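Local structure of condensin complex subunit 3 (Schizosaccharomyces pombe, 5OQR) at residues L653-L657 with K725-M730; L680-D684 with V706-L710; F649-L653 with I675-L680; D601-K606 with R644-I648. The protein serves as a HEAT-repeat regulatory subunit of condensin, the complex required to convert interphase chromatin into condensed mitotic-like chromosomes. All coordinates share one frame. Residue numbers count along the deposited sequence, not the author numbering.

Interaction 1: L653-L657 with K725-M730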
loop_
_atom_site.group_PDB
_atom_site.type_symbol
_atom_site.label_atom_id
_atom_site.label_comp_id
_atom_site.label_asym_id
_atom_site.label_seq_id
_atom_site.Cartn_x
_atom_site.Cartn_y
_atom_site.Cartn_z
ATOM N N LEU A 653 7.904 8.237 24.241
ATOM C CA LEU A 653 8.979 8.822 23.449
ATOM C C LEU A 653 10.309 8.753 24.188
ATOM O O LEU A 653 11.357 8.537 23.571
ATOM C CB LEU A 653 8.628 10.265 23.095
ATOM C CG LEU A 653 9.471 10.934 22.010
ATOM C CD1 LEU A 653 9.318 10.221 20.676
ATOM C CD2 LEU A 653 9.070 12.392 21.883
ATOM N N LEU A 654 10.291 8.937 25.509
ATOM C CA LEU A 654 11.521 8.813 26.283
ATOM C C LEU A 654 12.054 7.388 26.243
ATOM O O LEU A 654 13.264 7.174 26.110
ATOM C CB LEU A 654 11.279 9.254 27.728
ATOM C CG LEU A 654 11.034 10.746 27.956
ATOM C CD1 LEU A 654 10.753 11.006 29.425
ATOM C CD2 LEU A 654 12.217 11.576 27.485
ATOM N N SER A 655 11.166 6.399 26.362
ATOM C CA SER A 655 11.598 5.010 26.280
ATOM C C SER A 655 12.241 4.716 24.933
ATOM O O SER A 655 13.221 3.968 24.853
ATOM C CB SER A 655 10.411 4.078 26.521
ATOM O OG SER A 655 10.000 4.116 27.874
ATOM N N LEU A 656 11.707 5.301 23.861
ATOM C CA LEU A 656 12.287 5.085 22.543
ATOM C C LEU A 656 13.658 5.735 22.420
ATOM O O LEU A 656 14.530 5.203 21.724
ATOM C CB LEU A 656 11.343 5.617 21.464
ATOM C CG LEU A 656 10.097 4.764 21.218
ATOM C CD1 LEU A 656 9.099 5.509 20.351
ATOM C CD2 LEU A 656 10.471 3.439 20.572
ATOM N N LEU A 657 13.871 6.875 23.079
ATOM C CA LEU A 657 15.181 7.513 23.037
ATOM C C LEU A 657 16.251 6.605 23.630
ATOM O O LEU A 657 17.329 6.437 23.051
ATOM C CB LEU A 657 15.138 8.851 23.776
ATOM C CG LEU A 657 14.624 10.057 22.986
ATOM C CD1 LEU A 657 14.514 11.265 23.894
ATOM C CD2 LEU A 657 15.532 10.375 21.809
ATOM N N LYS A 725 20.699 16.083 24.552
ATOM C CA LYS A 725 19.691 16.053 23.497
ATOM C C LYS A 725 18.315 15.743 24.066
ATOM O O LYS A 725 17.307 16.291 23.606
ATOM C CB LYS A 725 20.062 15.018 22.436
ATOM C CG LYS A 725 19.053 14.922 21.287
ATOM C CD LYS A 725 19.015 13.531 20.682
ATOM C CE LYS A 725 17.829 13.380 19.742
ATOM N NZ LYS A 725 17.821 14.423 18.680
ATOM N N GLU A 726 18.252 14.861 25.063
ATOM C CA GLU A 726 16.968 14.406 25.582
ATOM C C GLU A 726 16.128 15.584 26.059
ATOM O O GLU A 726 15.056 15.863 25.513
ATOM C CB GLU A 726 17.199 13.397 26.708
ATOM C CG GLU A 726 15.982 12.584 27.098
ATOM C CD GLU A 726 16.353 11.316 27.847
ATOM O OE1 GLU A 726 17.185 10.541 27.328
ATOM O OE2 GLU A 726 15.828 11.099 28.959
ATOM N N ARG A 727 16.613 16.303 27.073
ATOM C CA ARG A 727 15.894 17.478 27.550
ATOM C C ARG A 727 15.777 18.527 26.453
ATOM O O ARG A 727 14.737 19.182 26.319
ATOM C CB ARG A 727 16.597 18.051 28.779
ATOM C CG ARG A 727 15.718 18.932 29.652
ATOM C CD ARG A 727 16.454 19.359 30.910
ATOM N NE ARG A 727 16.318 18.389 31.994
ATOM C CZ ARG A 727 17.103 18.347 33.066
ATOM N NH1 ARG A 727 18.101 19.211 33.201
ATOM N NH2 ARG A 727 16.898 17.433 34.004
ATOM N N LYS A 728 16.831 18.700 25.653
ATOM C CA LYS A 728 16.746 19.574 24.488
ATOM C C LYS A 728 15.619 19.141 23.561
ATOM O O LYS A 728 14.830 19.968 23.092
ATOM C CB LYS A 728 18.069 19.572 23.722
ATOM C CG LYS A 728 19.014 20.713 24.063
ATOM C CD LYS A 728 19.927 21.051 22.888
ATOM C CE LYS A 728 19.145 21.656 21.724
ATOM N NZ LYS A 728 20.017 22.372 20.752
ATOM N N PHE A 729 15.541 17.840 23.273
ATOM C CA PHE A 729 14.600 17.361 22.270
ATOM C C PHE A 729 13.161 17.520 22.741
ATOM O O PHE A 729 12.281 17.880 21.951
ATOM C CB PHE A 729 14.894 15.902 21.930
ATOM C CG PHE A 729 13.952 15.326 20.925
ATOM C CD1 PHE A 729 13.020 14.376 21.296
ATOM C CD2 PHE A 729 13.981 15.754 19.610
ATOM C CE1 PHE A 729 12.144 13.852 20.371
ATOM C CE2 PHE A 729 13.107 15.236 18.680
ATOM C CZ PHE A 729 12.185 14.288 19.061
ATOM N N MET A 730 12.897 17.257 24.021
ATOM C CA MET A 730 11.541 17.413 24.533
ATOM C C MET A 730 11.075 18.857 24.434
ATOM O O MET A 730 9.888 19.109 24.198
ATOM C CB MET A 730 11.466 16.924 25.979
ATOM C CG MET A 730 11.841 15.460 26.159
ATOM S SD MET A 730 10.863 14.336 25.140
ATOM C CE MET A 730 9.269 14.442 25.943
#
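Two helical segments run roughly antiparallel here, their N-to-C directions 146° apart and their axes 11.4 Å apart at closest approach. The backbones come nearest at Leu-657 and Glu-726, whose CA atoms are 7.6 Å apart, so the space between is spanned by side chains. Leucines one helical turn apart, Leu-653 and Leu-657, point at 725-730, and Leu-654 reaches it from the flank. Leu-653 CD2 meets the edge of the Phe-729 ring, 3.7 Å from Phe-729 CE1. Met-730 SD touches two leucines, 3.9 Å from Leu-654 CD2 and 4.2 Å from Leu-653 CD2. Glu-726 lends its aliphatic part: Leu-657 CD1 lies 3.8 Å from Glu-726 CG, while the carboxylate turns to a weak hydrogen bond with the backbone of Ser-722. The contact joins helix 639-661 to helix 725-736, the latter in the ninth HEAT repeat. With no hydrogen bond across it, this contact rests on shape and apolar burial.

Interaction 2: L680-D684 with V706-L710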
loop_
_atom_site.group_PDB
_atom_site.type_symbol
_atom_site.label_atom_id
_atom_site.label_comp_id
_atom_site.label_asym_id
_atom_site.label_seq_id
_atom_site.Cartn_x
_atom_site.Cartn_y
_atom_site.Cartn_z
ATOM N N LEU A 680 2.749 13.417 17.097
ATOM C CA LEU A 680 2.125 14.735 17.152
ATOM C C LEU A 680 0.946 14.829 16.195
ATOM O O LEU A 680 -0.070 15.456 16.515
ATOM C CB LEU A 680 3.157 15.818 16.838
ATOM C CG LEU A 680 4.133 16.163 17.963
ATOM C CD1 LEU A 680 5.240 17.058 17.442
ATOM C CD2 LEU A 680 3.408 16.836 19.118
ATOM N N ASP A 681 1.062 14.225 15.014
ATOM C CA ASP A 681 -0.065 14.201 14.090
ATOM C C ASP A 681 -1.234 13.422 14.676
ATOM O O ASP A 681 -2.392 13.837 14.551
ATOM C CB ASP A 681 0.368 13.599 12.756
ATOM C CG ASP A 681 1.415 14.437 12.055
ATOM O OD1 ASP A 681 1.630 14.238 10.841
ATOM O OD2 ASP A 681 2.019 15.303 12.720
ATOM N N TRP A 682 -0.951 12.292 15.327
ATOM C CA TRP A 682 -2.010 11.504 15.948
ATOM C C TRP A 682 -2.784 12.310 16.978
ATOM O O TRP A 682 -3.987 12.088 17.162
ATOM C CB TRP A 682 -1.418 10.260 16.609
ATOM C CG TRP A 682 -0.841 9.266 15.652
ATOM C CD1 TRP A 682 -1.089 9.171 14.318
ATOM C CD2 TRP A 682 0.087 8.222 15.962
ATOM N NE1 TRP A 682 -0.375 8.134 13.776
ATOM C CE2 TRP A 682 0.357 7.535 14.766
ATOM C CE3 TRP A 682 0.717 7.802 17.137
ATOM C CZ2 TRP A 682 1.228 6.452 14.710
ATOM C CZ3 TRP A 682 1.578 6.729 17.079
ATOM C CH2 TRP A 682 1.829 6.066 15.875
ATOM N N THR A 683 -2.121 13.235 17.662
ATOM C CA THR A 683 -2.742 14.009 18.727
ATOM C C THR A 683 -3.285 15.349 18.249
ATOM O O THR A 683 -3.860 16.087 19.051
ATOM C CB THR A 683 -1.730 14.223 19.855
ATOM O OG1 THR A 683 -0.489 14.671 19.306
ATOM C CG2 THR A 683 -1.475 12.936 20.594
ATOM N N ASP A 684 -3.139 15.670 16.966
ATOM C CA ASP A 684 -3.607 16.939 16.426
ATOM C C ASP A 684 -5.124 16.907 16.268
ATOM O O ASP A 684 -5.662 16.055 15.553
ATOM C CB ASP A 684 -2.928 17.214 15.087
ATOM C CG ASP A 684 -3.246 18.589 14.535
ATOM O OD1 ASP A 684 -4.267 19.185 14.936
ATOM O OD2 ASP A 684 -2.471 19.073 13.686
ATOM N N VAL A 706 -5.767 18.874 23.191
ATOM C CA VAL A 706 -4.827 17.795 23.477
ATOM C C VAL A 706 -3.394 18.304 23.409
ATOM O O VAL A 706 -2.535 17.894 24.197
ATOM C CB VAL A 706 -5.054 16.616 22.510
ATOM C CG1 VAL A 706 -4.069 15.485 22.788
ATOM C CG2 VAL A 706 -6.479 16.106 22.616
ATOM N N HIS A 707 -3.109 19.197 22.460
ATOM C CA HIS A 707 -1.744 19.683 22.300
ATOM C C HIS A 707 -1.348 20.611 23.441
ATOM O O HIS A 707 -0.206 20.570 23.911
ATOM C CB HIS A 707 -1.595 20.382 20.951
ATOM C CG HIS A 707 -1.194 19.465 19.836
ATOM N ND1 HIS A 707 -1.016 19.904 18.543
ATOM C CD2 HIS A 707 -0.935 18.137 19.820
ATOM C CE1 HIS A 707 -0.660 18.889 17.779
ATOM N NE2 HIS A 707 -0.605 17.804 18.530
ATOM N N LEU A 708 -2.269 21.454 23.902
ATOM C CA LEU A 708 -1.974 22.251 25.084
ATOM C C LEU A 708 -1.881 21.372 26.322
ATOM O O LEU A 708 -1.102 21.667 27.235
ATOM C CB LEU A 708 -3.032 23.337 25.272
ATOM C CG LEU A 708 -2.624 24.493 26.187
ATOM C CD1 LEU A 708 -1.459 25.277 25.598
ATOM C CD2 LEU A 708 -3.803 25.412 26.434
ATOM N N HIS A 709 -2.662 20.292 26.369
ATOM C CA HIS A 709 -2.491 19.303 27.425
ATOM C C HIS A 709 -1.141 18.612 27.306
ATOM O O HIS A 709 -0.503 18.303 28.318
ATOM C CB HIS A 709 -3.626 18.279 27.371
ATOM C CG HIS A 709 -3.402 17.085 28.244
ATOM N ND1 HIS A 709 -3.270 15.809 27.741
ATOM C CD2 HIS A 709 -3.273 16.974 29.587
ATOM C CE1 HIS A 709 -3.075 14.962 28.735
ATOM N NE2 HIS A 709 -3.072 15.644 29.866
ATOM N N LEU A 710 -0.683 18.370 26.077
ATOM C CA LEU A 710 0.613 17.734 25.881
ATOM C C LEU A 710 1.747 18.652 26.321
ATOM O O LEU A 710 2.766 18.185 26.841
ATOM C CB LEU A 710 0.780 17.337 24.415
ATOM C CG LEU A 710 2.078 16.614 24.056
ATOM C CD1 LEU A 710 2.201 15.308 24.819
ATOM C CD2 LEU A 710 2.150 16.372 22.564
#
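This is a buried contact in which a histidine side chain hydrogen-bonds to the backbone near the C-terminal end of helix 669-682, against the first turn of helix 706-717, the latter opening the ninth HEAT repeat. No helix lies in the chain between these two segments, yet they meet closely: the CA atoms of Thr-683 and Val-706 are 6.4 Å apart, and those of Asp-684 and His-707 6.7 Å. At the centre is the imidazole of His-707, whose NE2 donates a hydrogen bond to the backbone carbonyl of Leu-680, with His-707 NE2 to Leu-680 O at 3.1 Å and an N-H...O angle of 149°. That carbonyl belongs to the last turn of its helix, where Thr-683 N gives it a weak bond, and the ring edge supplies a partner from outside. The other ring nitrogen, ND1, bonds to the backbone N of Lys-738, so one side chain bridges two parts of the chain. Packing adds to it: Leu-680 CD2 lies 3.7 Å from Leu-710 CD2, a turn beyond the histidine, and Thr-683 CB lies 4.0 Å from Val-706 CG1. That NE2 donates to a carbonyl while ND1 faces a backbone amide is consistent with a neutral imidazole protonated on NE2, which makes the link directional.

Interaction 3: F649-L653 with I675-L680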
loop_
_atom_site.group_PDB
_atom_site.type_symbol
_atom_site.label_atom_id
_atom_site.label_comp_id
_atom_site.label_asym_id
_atom_site.label_seq_id
_atom_site.Cartn_x
_atom_site.Cartn_y
_atom_site.Cartn_z
ATOM N N PHE A 649 2.319 9.919 25.697
ATOM C CA PHE A 649 3.265 10.450 24.725
ATOM C C PHE A 649 4.690 10.526 25.266
ATOM O O PHE A 649 5.605 9.881 24.741
ATOM C CB PHE A 649 2.775 11.837 24.297
ATOM C CG PHE A 649 3.569 12.461 23.188
ATOM C CD1 PHE A 649 4.816 13.011 23.428
ATOM C CD2 PHE A 649 3.052 12.525 21.909
ATOM C CE1 PHE A 649 5.536 13.590 22.409
ATOM C CE2 PHE A 649 3.766 13.105 20.890
ATOM C CZ PHE A 649 5.010 13.638 21.137
ATOM N N CYS A 650 4.895 11.323 26.315
ATOM C CA CYS A 650 6.249 11.614 26.774
ATOM C C CYS A 650 6.968 10.347 27.217
ATOM O O CYS A 650 8.131 10.127 26.866
ATOM C CB CYS A 650 6.206 12.634 27.912
ATOM S SG CYS A 650 5.700 14.284 27.397
ATOM N N ASP A 651 6.291 9.502 27.992
ATOM C CA ASP A 651 6.941 8.298 28.498
ATOM C C ASP A 651 7.272 7.335 27.366
ATOM O O ASP A 651 8.330 6.699 27.375
ATOM C CB ASP A 651 6.051 7.622 29.537
ATOM C CG ASP A 651 5.459 8.609 30.526
ATOM O OD1 ASP A 651 6.071 8.822 31.593
ATOM O OD2 ASP A 651 4.385 9.176 30.229
ATOM N N ALA A 652 6.378 7.214 26.383
ATOM C CA ALA A 652 6.668 6.379 25.225
ATOM C C ALA A 652 7.859 6.921 24.448
ATOM O O ALA A 652 8.743 6.159 24.040
ATOM C CB ALA A 652 5.439 6.289 24.322
ATOM N N LEU A 653 7.904 8.237 24.241
ATOM C CA LEU A 653 8.979 8.822 23.449
ATOM C C LEU A 653 10.309 8.753 24.188
ATOM O O LEU A 653 11.357 8.537 23.571
ATOM C CB LEU A 653 8.628 10.265 23.095
ATOM C CG LEU A 653 9.471 10.934 22.010
ATOM C CD1 LEU A 653 9.318 10.221 20.676
ATOM C CD2 LEU A 653 9.070 12.392 21.883
ATOM N N ILE A 675 9.479 9.975 14.293
ATOM C CA ILE A 675 8.583 9.341 15.255
ATOM C C ILE A 675 7.772 10.397 15.993
ATOM O O ILE A 675 6.539 10.325 16.063
ATOM C CB ILE A 675 9.380 8.460 16.235
ATOM C CG1 ILE A 675 10.096 7.335 15.483
ATOM C CG2 ILE A 675 8.455 7.884 17.296
ATOM C CD1 ILE A 675 10.975 6.457 16.360
ATOM N N ALA A 676 8.454 11.396 16.559
ATOM C CA ALA A 676 7.767 12.421 17.336
ATOM C C ALA A 676 6.721 13.143 16.500
ATOM O O ALA A 676 5.612 13.411 16.974
ATOM C CB ALA A 676 8.780 13.418 17.898
ATOM N N GLN A 677 7.054 13.472 15.252
ATOM C CA GLN A 677 6.086 14.142 14.394
ATOM C C GLN A 677 4.886 13.250 14.110
ATOM O O GLN A 677 3.761 13.745 13.981
ATOM C CB GLN A 677 6.756 14.577 13.091
ATOM C CG GLN A 677 5.871 15.417 12.189
ATOM C CD GLN A 677 5.316 16.638 12.895
ATOM O OE1 GLN A 677 6.057 17.546 13.267
ATOM N NE2 GLN A 677 4.003 16.661 13.092
ATOM N N GLN A 678 5.100 11.936 14.008
ATOM C CA GLN A 678 3.982 11.012 13.863
ATOM C C GLN A 678 3.060 11.082 15.072
ATOM O O GLN A 678 1.851 11.296 14.936
ATOM C CB GLN A 678 4.501 9.588 13.668
ATOM C CG GLN A 678 4.659 9.170 12.218
ATOM C CD GLN A 678 3.381 8.596 11.638
ATOM O OE1 GLN A 678 2.381 9.298 11.491
ATOM N NE2 GLN A 678 3.408 7.307 11.311
ATOM N N MET A 679 3.620 10.906 16.271
ATOM C CA MET A 679 2.814 11.001 17.482
ATOM C C MET A 679 2.115 12.349 17.585
ATOM O O MET A 679 1.003 12.431 18.116
ATOM C CB MET A 679 3.687 10.778 18.714
ATOM C CG MET A 679 4.487 9.491 18.730
ATOM S SD MET A 679 5.032 9.127 20.410
ATOM C CE MET A 679 6.381 7.998 20.122
ATOM N N LEU A 680 2.749 13.417 17.097
ATOM C CA LEU A 680 2.125 14.735 17.152
ATOM C C LEU A 680 0.946 14.829 16.195
ATOM O O LEU A 680 -0.070 15.456 16.515
ATOM C CB LEU A 680 3.157 15.818 16.838
ATOM C CG LEU A 680 4.133 16.163 17.963
ATOM C CD1 LEU A 680 5.240 17.058 17.442
ATOM C CD2 LEU A 680 3.408 16.836 19.118
#
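An antiparallel pair of helices, the basic element of a HEAT-type solenoid, is stitched here by a Met-aromatic contact. Segments 649-653 and 675-680, on the successive helices 639-661 and 669-682, run at 158° between their N-to-C directions, with their axes 11.3 Å apart. The CA atoms pair Phe-649 with Met-679 at 7.3 Å and Leu-653 with Ala-676 at 7.2 Å, a register one turn long. Every residue touching across this interface is buried. Around the aromatic ring, Leu-680 CD2 packs 4.1 Å from Phe-649 CZ. A turn along, Leu-653 fills the space beside the small Ala-676, its CD2 lying 4.1 Å from Ala-676 CB, and also touches Met-679, with Leu-653 CD1 to Met-679 CE at 3.7 Å. Phe-729 and Leu-733 of helix 725-736 also contact Leu-653, so the pair is covered by a third helix. Met-679 packs against both Leu-653 and Phe-649, its SD over the ring face, 4.4 Å from the Phe-649 centroid and 18° off the normal.

Interaction 4: D601-K606 with R644-I648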
loop_
_atom_site.group_PDB
_atom_site.type_symbol
_atom_site.label_atom_id
_atom_site.label_comp_id
_atom_site.label_asym_id
_atom_site.label_seq_id
_atom_site.Cartn_x
_atom_site.Cartn_y
_atom_site.Cartn_z
ATOM N N ASP A 601 -6.956 0.892 27.449
ATOM C CA ASP A 601 -6.197 1.616 26.434
ATOM C C ASP A 601 -4.905 2.172 27.013
ATOM O O ASP A 601 -3.818 1.942 26.478
ATOM C CB ASP A 601 -7.036 2.755 25.853
ATOM C CG ASP A 601 -8.438 2.327 25.500
ATOM O OD1 ASP A 601 -9.001 1.491 26.231
ATOM O OD2 ASP A 601 -8.982 2.831 24.497
ATOM N N GLU A 602 -5.017 2.906 28.122
ATOM C CA GLU A 602 -3.857 3.542 28.740
ATOM C C GLU A 602 -2.722 2.549 28.941
ATOM O O GLU A 602 -1.553 2.865 28.687
ATOM C CB GLU A 602 -4.250 4.163 30.083
ATOM C CG GLU A 602 -5.607 4.870 30.102
ATOM C CD GLU A 602 -6.770 3.929 30.391
ATOM O OE1 GLU A 602 -6.546 2.871 31.015
ATOM O OE2 GLU A 602 -7.905 4.241 29.973
ATOM N N LEU A 603 -3.048 1.338 29.393
ATOM C CA LEU A 603 -2.017 0.366 29.742
ATOM C C LEU A 603 -1.322 -0.181 28.501
ATOM O O LEU A 603 -0.114 -0.437 28.525
ATOM C CB LEU A 603 -2.635 -0.766 30.561
ATOM C CG LEU A 603 -1.664 -1.812 31.112
ATOM C CD1 LEU A 603 -0.781 -1.218 32.194
ATOM C CD2 LEU A 603 -2.420 -3.025 31.635
ATOM N N PHE A 604 -2.062 -0.367 27.410
ATOM C CA PHE A 604 -1.497 -0.948 26.197
ATOM C C PHE A 604 -0.997 0.098 25.215
ATOM O O PHE A 604 -0.102 -0.194 24.415
ATOM C CB PHE A 604 -2.536 -1.830 25.498
ATOM C CG PHE A 604 -2.775 -3.143 26.180
ATOM C CD1 PHE A 604 -1.843 -4.158 26.094
ATOM C CD2 PHE A 604 -3.930 -3.362 26.905
ATOM C CE1 PHE A 604 -2.055 -5.367 26.721
ATOM C CE2 PHE A 604 -4.149 -4.567 27.533
ATOM C CZ PHE A 604 -3.211 -5.572 27.442
ATOM N N LEU A 605 -1.554 1.308 25.254
ATOM C CA LEU A 605 -1.213 2.313 24.253
ATOM C C LEU A 605 0.284 2.596 24.231
ATOM O O LEU A 605 0.869 2.798 23.162
ATOM C CB LEU A 605 -2.002 3.594 24.531
ATOM C CG LEU A 605 -2.620 4.412 23.396
ATOM C CD1 LEU A 605 -3.063 3.578 22.210
ATOM C CD2 LEU A 605 -3.812 5.172 23.963
ATOM N N LYS A 606 0.927 2.610 25.404
ATOM C CA LYS A 606 2.358 2.904 25.440
ATOM C C LYS A 606 3.186 1.722 24.956
ATOM O O LYS A 606 4.026 1.912 24.060
ATOM C CB LYS A 606 2.760 3.360 26.847
ATOM C CG LYS A 606 4.230 3.718 27.005
ATOM C CD LYS A 606 4.720 3.399 28.404
ATOM C CE LYS A 606 6.188 3.749 28.569
ATOM N NZ LYS A 606 6.830 2.973 29.662
ATOM N N ARG A 644 -5.727 10.185 25.257
ATOM C CA ARG A 644 -5.007 9.061 25.845
ATOM C C ARG A 644 -3.592 8.951 25.298
ATOM O O ARG A 644 -2.684 8.513 26.013
ATOM C CB ARG A 644 -5.765 7.759 25.586
ATOM C CG ARG A 644 -7.147 7.698 26.203
ATOM C CD ARG A 644 -7.799 6.355 25.936
ATOM N NE ARG A 644 -9.169 6.288 26.441
ATOM C CZ ARG A 644 -10.262 6.452 25.703
ATOM N NH1 ARG A 644 -10.176 6.693 24.402
ATOM N NH2 ARG A 644 -11.458 6.369 26.269
ATOM N N ILE A 645 -3.383 9.333 24.038
ATOM C CA ILE A 645 -2.055 9.227 23.442
ATOM C C ILE A 645 -1.142 10.316 23.989
ATOM O O ILE A 645 0.041 10.076 24.255
ATOM C CB ILE A 645 -2.159 9.281 21.907
ATOM C CG1 ILE A 645 -3.005 8.110 21.398
ATOM C CG2 ILE A 645 -0.770 9.243 21.268
ATOM C CD1 ILE A 645 -3.380 8.200 19.937
ATOM N N ALA A 646 -1.671 11.526 24.172
ATOM C CA ALA A 646 -0.883 12.595 24.772
ATOM C C ALA A 646 -0.543 12.288 26.224
ATOM O O ALA A 646 0.470 12.772 26.738
ATOM C CB ALA A 646 -1.635 13.921 24.668
ATOM N N THR A 647 -1.364 11.479 26.895
ATOM C CA THR A 647 -1.136 11.178 28.303
ATOM C C THR A 647 0.062 10.258 28.506
ATOM O O THR A 647 0.683 10.282 29.574
ATOM C CB THR A 647 -2.396 10.556 28.902
ATOM O OG1 THR A 647 -3.459 11.514 28.859
ATOM C CG2 THR A 647 -2.171 10.122 30.347
ATOM N N ILE A 648 0.395 9.437 27.513
ATOM C CA ILE A 648 1.557 8.558 27.573
ATOM C C ILE A 648 2.607 8.936 26.548
ATOM O O ILE A 648 3.688 8.331 26.526
ATOM C CB ILE A 648 1.154 7.076 27.416
ATOM C CG1 ILE A 648 0.366 6.836 26.123
ATOM C CG2 ILE A 648 0.338 6.621 28.611
ATOM C CD1 ILE A 648 1.222 6.494 24.929
#
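Helix-to-helix packing in an alpha-solenoid also includes oblique crossings, and here the segments 601-606 and 644-648, on helices 601-613 and 639-661, cross at -61°, with their axes 9.5 Å apart at their closest. Taken in order, 644-648 begins with Arg-644, which points toward 601-606 and lays its aliphatic part along it: Arg-644 CB is 3.6 Å from Leu-605 CD2 and Arg-644 CD is 3.7 Å from Asp-601 CB. Its charged end pairs loosely with the aspartate in a long salt bridge, Arg-644 NE to Asp-601 OD2 at 4.0 Å. The oxygen lies over the face of the guanidinium, so the attraction is one of charge alone, and Asp-601 OD2 takes its hydrogen bonds from elsewhere, among them one with the hydroxyl of Tyr-634. Ile-645 follows, its CG1 4.0 Å from Leu-605 CD2, which adds a second apolar neighbour for that leucine. Ala-646 faces helix 706-717 instead, and Thr-647 touches His-709 of the same helix. One turn on from Arg-644, Ile-648 turns back to the crossing and reaches the backbone of the partner helix, with Ile-648 CD1 3.8 Å from Lys-606 CA.

In the fold
From the N terminus, interaction 4 comes first, closing a loop of 37 residues as helix 639-661 returns to helix 601-613. That long helix then carries interactions 3 and 1, which start from the same part of it and share Leu-653: interaction 3 closes on helix 669-682, interaction 1 much later on helix 725-736. Interaction 2 opens after interaction 3 closes, sharing Leu-680, and is nested in the loop of interaction 1. Interactions 1 and 3 touch where Phe-729 packs on Ala-676, and interactions 2 and 4 where Val-706 meets Ala-646. Helix 639-661 is shared by interactions 1, 3 and 4, tying helices 601-613, 669-682 and 725-736, while interaction 2 adds helix 706-717.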